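Local structure of guanine deaminase (Escherichia coli, 6OHB) at residues T236-N241 / D256-V261; R209-S214 / A246-L251. The protein catalyses the zinc-dependent hydrolytic deamination of guanine to xanthine and ammonia, a step of purine degradation. One frame throughout, in Å; residues are numbered along the deposited sequence.

Contact 1: residues T236-N241 / D256-V261; sequences THLCEN and DGYLDV. With ZN (zinc ion), chain E.
Metal binding sits at one end of the 236-241 segment: His237 NE2 coordinates the zinc ion at 2.0 Å, and His82, His84 and Asp327 are further protein ligands. CG of His237 lies anti to its own carbonyl carbon (chi1 -70°), which sends the imidazole to the zinc and away from residues 256-261. Aromatic contacts come from Tyr258. A CH-pi contact places Leu238 CD1 over one face of its ring, 3.8 Å from the ring centroid and shifted toward the rim. Cys239 supplies a sulfur-aromatic contact from an oblique direction, with SG 3.5 Å from Tyr258 CD2. The phenol has its CG anti to the backbone N, and this chi1 of -158° puts the ring against Leu238, the two side chains sliding past each other in opposite directions. The segment 236-241 follows the amidohydrolase TIM-barrel pattern: strand 233-238 delivers a metal-binding histidine at its C-terminal end, and the chain then turns through Cys239, whose backbone is in the left-handed helical region. Leu238 to Glu240 are also predicted substrate-site residues. Apolar packing extends the contact beyond the ring, where Leu238 CD2 and Leu259 CD1 cross obliquely at 3.9 Å. Polar groups find partners outside the pair of segments. Tyr258 OH bonds to Glu244 OE2, while OE1 of the same carboxylate accepts Glu240 N, so one side chain ties the phenol to the turn. The carbonyl O of His237 is held by Tyr262 OH, and Asn241 caps the start of helix 242-251 with OD1.

Contact 2: residues R209-S214 / A246-L251; sequences RFAPTS and AWVKSL
The carbonyl O of Arg209 has three hydrogen-bond partners: ND1 of the zinc ligand His237, the backbone N of the same residue, and OG1 of Thr236, whose hydroxyl is shared with the carbonyl O of Pro208. Through the ND1 bond this oxygen acts as a second-shell group that fixes the rotation of the imidazole and would probably make it more electron-rich toward the metal. The segment 209-214 is a beta-to-alpha loop of the amidohydrolase TIM-barrel, leaving strand 203-208 at its C-terminal end and leading to helix 216-228; Arg209 and Phe210 are predicted to bind substrate. Beyond them the loop turns sharply, Ser214 N bonding to Ala211 O at 3.1 Å, and the turn presses Pro212 against helix 242-251. Pro212 carries the contact with three ring carbons. Its CB stands over the six-membered ring of Trp247 in a CH-pi contact, 3.6 Å from the centroid and 14° off the ring normal. Trp247 has its CG anti to the backbone N (chi1 -164°), which turns a face of the indole to Pro212. Next along the proline ring, CG lies 3.8 Å from Trp247 CE3 and also approaches Val248 CG2. CD then meets the same methyl at 3.5 Å, the two side chains crossing obliquely; Ala211 CB touches it more loosely. Val248 CG2 is anti to its own carbonyl carbon, which turns it to the loop. One helical turn after Trp247, Leu251 closes in on the backbone of Pro212, whose carbonyl O is already bonded to Arg172 NE and Asn173 ND2. Leu251 CD1 comes within 3.8 Å of that oxygen.

How the contacts relate
The centres of the two contacts lie about 8 Å apart on the same side of the chain's centre, both within the amidohydrolase barrel. Their segments alternate along the sequence: 209-214, 236-241, 246-251, 256-261. The outer two of these lie on the loop after strand 203-208 and on helix 258-264. Between them strand 233-238, parallel neighbour of strand 203-208, runs on into helix 242-251. Tyr258 joins the contacts physically, its OH packing 3.3 Å from Phe210 CB and its CZ 3.5 Å from Val248 CG2. Two successive strand ends that supply a zinc ligand and predicted substrate-binding residues are thus packed against helices 242-251 and 258-264.

Contact 1: residues T236-N241 / D256-V261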
# COMPACT_ATOMS: atom_id res chain seq x y z
N THR A 236 -21.28 2.20 14.71
CA THR A 236 -21.55 0.81 14.36
C THR A 236 -21.14 0.56 12.91
O THR A 236 -20.80 1.48 12.18
CB THR A 236 -23.02 0.46 14.60
OG1 THR A 236 -23.20 -0.96 14.50
CG2 THR A 236 -23.92 1.16 13.59
N HIS A 237 -21.19 -0.72 12.50
CA HIS A 237 -20.90 -1.12 11.13
C HIS A 237 -22.20 -1.13 10.31
O HIS A 237 -23.28 -1.41 10.84
CB HIS A 237 -20.24 -2.50 11.09
CG HIS A 237 -18.83 -2.54 11.62
ND1 HIS A 237 -18.53 -2.78 12.95
CD2 HIS A 237 -17.63 -2.45 10.98
CE1 HIS A 237 -17.22 -2.80 13.11
NE2 HIS A 237 -16.65 -2.60 11.93
N LEU A 238 -22.10 -0.83 9.01
CA LEU A 238 -23.30 -0.77 8.17
C LEU A 238 -22.99 -1.10 6.72
O LEU A 238 -22.15 -0.44 6.11
CB LEU A 238 -23.96 0.62 8.26
CG LEU A 238 -25.19 0.90 7.38
CD1 LEU A 238 -26.39 0.11 7.88
CD2 LEU A 238 -25.50 2.39 7.37
N CYS A 239 -23.71 -2.08 6.17
CA CYS A 239 -23.63 -2.50 4.76
C CYS A 239 -22.18 -2.57 4.26
O CYS A 239 -21.81 -1.96 3.25
CB CYS A 239 -24.48 -1.60 3.87
SG CYS A 239 -26.14 -1.25 4.47
N GLU A 240 -21.39 -3.38 4.94
CA GLU A 240 -20.03 -3.63 4.49
C GLU A 240 -20.01 -4.69 3.39
O GLU A 240 -19.27 -4.56 2.40
CB GLU A 240 -19.15 -4.07 5.68
CG GLU A 240 -17.70 -4.37 5.34
CD GLU A 240 -16.88 -4.74 6.58
OE1 GLU A 240 -17.49 -4.88 7.67
OE2 GLU A 240 -15.65 -4.91 6.47
N ASN A 241 -20.82 -5.73 3.54
CA ASN A 241 -20.78 -6.92 2.70
C ASN A 241 -22.20 -7.35 2.35
O ASN A 241 -23.13 -7.19 3.15
CB ASN A 241 -20.02 -8.04 3.41
CG ASN A 241 -20.00 -9.33 2.62
OD1 ASN A 241 -20.59 -10.32 3.04
ND2 ASN A 241 -19.32 -9.32 1.48
N ASP A 256 -37.20 -1.88 6.81
CA ASP A 256 -36.97 -1.61 5.38
C ASP A 256 -35.49 -1.56 5.04
O ASP A 256 -34.99 -0.59 4.46
CB ASP A 256 -37.67 -0.31 4.98
CG ASP A 256 -37.72 -0.11 3.47
OD1 ASP A 256 -37.54 -1.10 2.73
OD2 ASP A 256 -37.93 1.04 3.02
N GLY A 257 -34.76 -2.62 5.39
CA GLY A 257 -33.35 -2.73 5.08
C GLY A 257 -32.47 -2.54 6.31
O GLY A 257 -32.93 -2.45 7.45
N TYR A 258 -31.17 -2.45 6.04
CA TYR A 258 -30.16 -2.44 7.10
C TYR A 258 -30.19 -1.14 7.89
O TYR A 258 -30.33 -1.14 9.12
CB TYR A 258 -28.78 -2.68 6.47
CG TYR A 258 -27.70 -3.21 7.40
CD1 TYR A 258 -27.80 -3.07 8.78
CD2 TYR A 258 -26.57 -3.82 6.88
CE1 TYR A 258 -26.80 -3.54 9.62
CE2 TYR A 258 -25.57 -4.29 7.70
CZ TYR A 258 -25.68 -4.15 9.07
OH TYR A 258 -24.68 -4.63 9.88
N LEU A 259 -30.04 0.00 7.20
CA LEU A 259 -29.99 1.28 7.91
C LEU A 259 -31.29 1.56 8.66
O LEU A 259 -31.26 2.23 9.71
CB LEU A 259 -29.70 2.41 6.92
CG LEU A 259 -29.76 3.85 7.46
CD1 LEU A 259 -28.78 4.07 8.60
CD2 LEU A 259 -29.55 4.87 6.35
N ASP A 260 -32.42 1.05 8.17
CA ASP A 260 -33.68 1.32 8.84
C ASP A 260 -33.79 0.63 10.19
O ASP A 260 -34.53 1.10 11.06
CB ASP A 260 -34.86 0.93 7.96
CG ASP A 260 -36.19 1.39 8.53
OD1 ASP A 260 -36.51 2.59 8.38
OD2 ASP A 260 -36.91 0.55 9.12
N VAL A 261 -33.05 -0.46 10.40
CA VAL A 261 -33.01 -1.07 11.73
C VAL A 261 -32.43 -0.09 12.74
O VAL A 261 -32.98 0.11 13.83
CB VAL A 261 -32.22 -2.39 11.71
CG1 VAL A 261 -32.28 -3.06 13.07
CG2 VAL A 261 -32.74 -3.30 10.61
ZN ZN E . -14.62 -2.39 11.83

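Contact 2: residues R209-S214 / A246-L251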
# COMPACT_ATOMS: atom_id res chain seq x y z
N ARG A 209 -21.89 -3.70 17.85
CA ARG A 209 -21.01 -4.13 16.77
C ARG A 209 -21.70 -4.00 15.42
O ARG A 209 -21.27 -3.22 14.56
CB ARG A 209 -20.54 -5.57 17.00
CG ARG A 209 -19.45 -5.99 16.02
CD ARG A 209 -18.95 -7.40 16.27
NE ARG A 209 -18.25 -7.54 17.54
CZ ARG A 209 -16.93 -7.41 17.68
NH1 ARG A 209 -16.16 -7.14 16.63
NH2 ARG A 209 -16.38 -7.57 18.88
N PHE A 210 -22.79 -4.74 15.23
CA PHE A 210 -23.72 -4.50 14.14
C PHE A 210 -25.04 -5.19 14.49
O PHE A 210 -25.16 -5.86 15.53
CB PHE A 210 -23.17 -4.97 12.78
CG PHE A 210 -22.60 -6.38 12.79
CD1 PHE A 210 -21.34 -6.62 12.29
CD2 PHE A 210 -23.33 -7.44 13.29
CE1 PHE A 210 -20.81 -7.90 12.29
CE2 PHE A 210 -22.81 -8.72 13.29
CZ PHE A 210 -21.55 -8.95 12.79
N ALA A 211 -26.03 -5.03 13.62
CA ALA A 211 -27.35 -5.57 13.89
C ALA A 211 -27.38 -7.10 14.00
O ALA A 211 -28.10 -7.61 14.88
CB ALA A 211 -28.34 -5.08 12.83
N PRO A 212 -26.65 -7.87 13.18
CA PRO A 212 -26.69 -9.34 13.36
C PRO A 212 -26.40 -9.82 14.77
O PRO A 212 -27.04 -10.78 15.22
CB PRO A 212 -25.63 -9.82 12.37
CG PRO A 212 -25.69 -8.84 11.26
CD PRO A 212 -26.04 -7.51 11.89
N THR A 213 -25.48 -9.19 15.49
CA THR A 213 -25.08 -9.68 16.79
C THR A 213 -25.79 -8.97 17.93
O THR A 213 -25.36 -9.08 19.09
CB THR A 213 -23.56 -9.57 16.97
OG1 THR A 213 -23.11 -8.28 16.55
CG2 THR A 213 -22.84 -10.66 16.19
N SER A 214 -26.88 -8.27 17.65
CA SER A 214 -27.65 -7.63 18.71
C SER A 214 -29.12 -8.00 18.58
O SER A 214 -29.72 -7.80 17.52
CB SER A 214 -27.48 -6.11 18.66
OG SER A 214 -26.18 -5.74 19.08
N ALA A 246 -27.82 -9.42 3.58
CA ALA A 246 -28.84 -10.48 3.53
C ALA A 246 -29.10 -11.07 4.91
O ALA A 246 -30.24 -11.38 5.26
CB ALA A 246 -28.40 -11.57 2.55
N TRP A 247 -28.04 -11.23 5.71
CA TRP A 247 -28.21 -11.69 7.09
C TRP A 247 -29.09 -10.74 7.89
O TRP A 247 -29.95 -11.17 8.67
CB TRP A 247 -26.84 -11.85 7.74
CG TRP A 247 -26.82 -12.67 8.99
CD1 TRP A 247 -27.82 -13.47 9.48
CD2 TRP A 247 -25.74 -12.79 9.93
NE1 TRP A 247 -27.43 -14.06 10.65
CE2 TRP A 247 -26.15 -13.66 10.95
CE3 TRP A 247 -24.45 -12.23 9.99
CZ2 TRP A 247 -25.34 -14.00 12.03
CZ3 TRP A 247 -23.64 -12.57 11.07
CH2 TRP A 247 -24.08 -13.44 12.07
N VAL A 248 -28.87 -9.43 7.71
CA VAL A 248 -29.68 -8.44 8.42
C VAL A 248 -31.12 -8.52 7.95
O VAL A 248 -32.06 -8.50 8.76
CB VAL A 248 -29.10 -7.03 8.22
CG1 VAL A 248 -30.05 -5.98 8.79
CG2 VAL A 248 -27.74 -6.94 8.88
N LYS A 249 -31.33 -8.61 6.64
CA LYS A 249 -32.69 -8.80 6.16
C LYS A 249 -33.32 -10.08 6.74
O LYS A 249 -34.54 -10.13 6.90
CB LYS A 249 -32.71 -8.80 4.62
N SER A 250 -32.56 -11.14 7.04
CA SER A 250 -33.23 -12.26 7.71
C SER A 250 -33.54 -11.94 9.17
O SER A 250 -34.60 -12.32 9.70
CB SER A 250 -32.39 -13.57 7.66
OG SER A 250 -32.29 -14.31 6.44
N LEU A 251 -32.65 -11.25 9.85
CA LEU A 251 -32.88 -11.17 11.28
C LEU A 251 -33.87 -10.09 11.66
O LEU A 251 -34.49 -10.17 12.74
CB LEU A 251 -31.55 -10.98 12.00
CG LEU A 251 -30.75 -12.28 12.06
CD1 LEU A 251 -29.30 -11.98 12.37
CD2 LEU A 251 -31.31 -13.24 13.10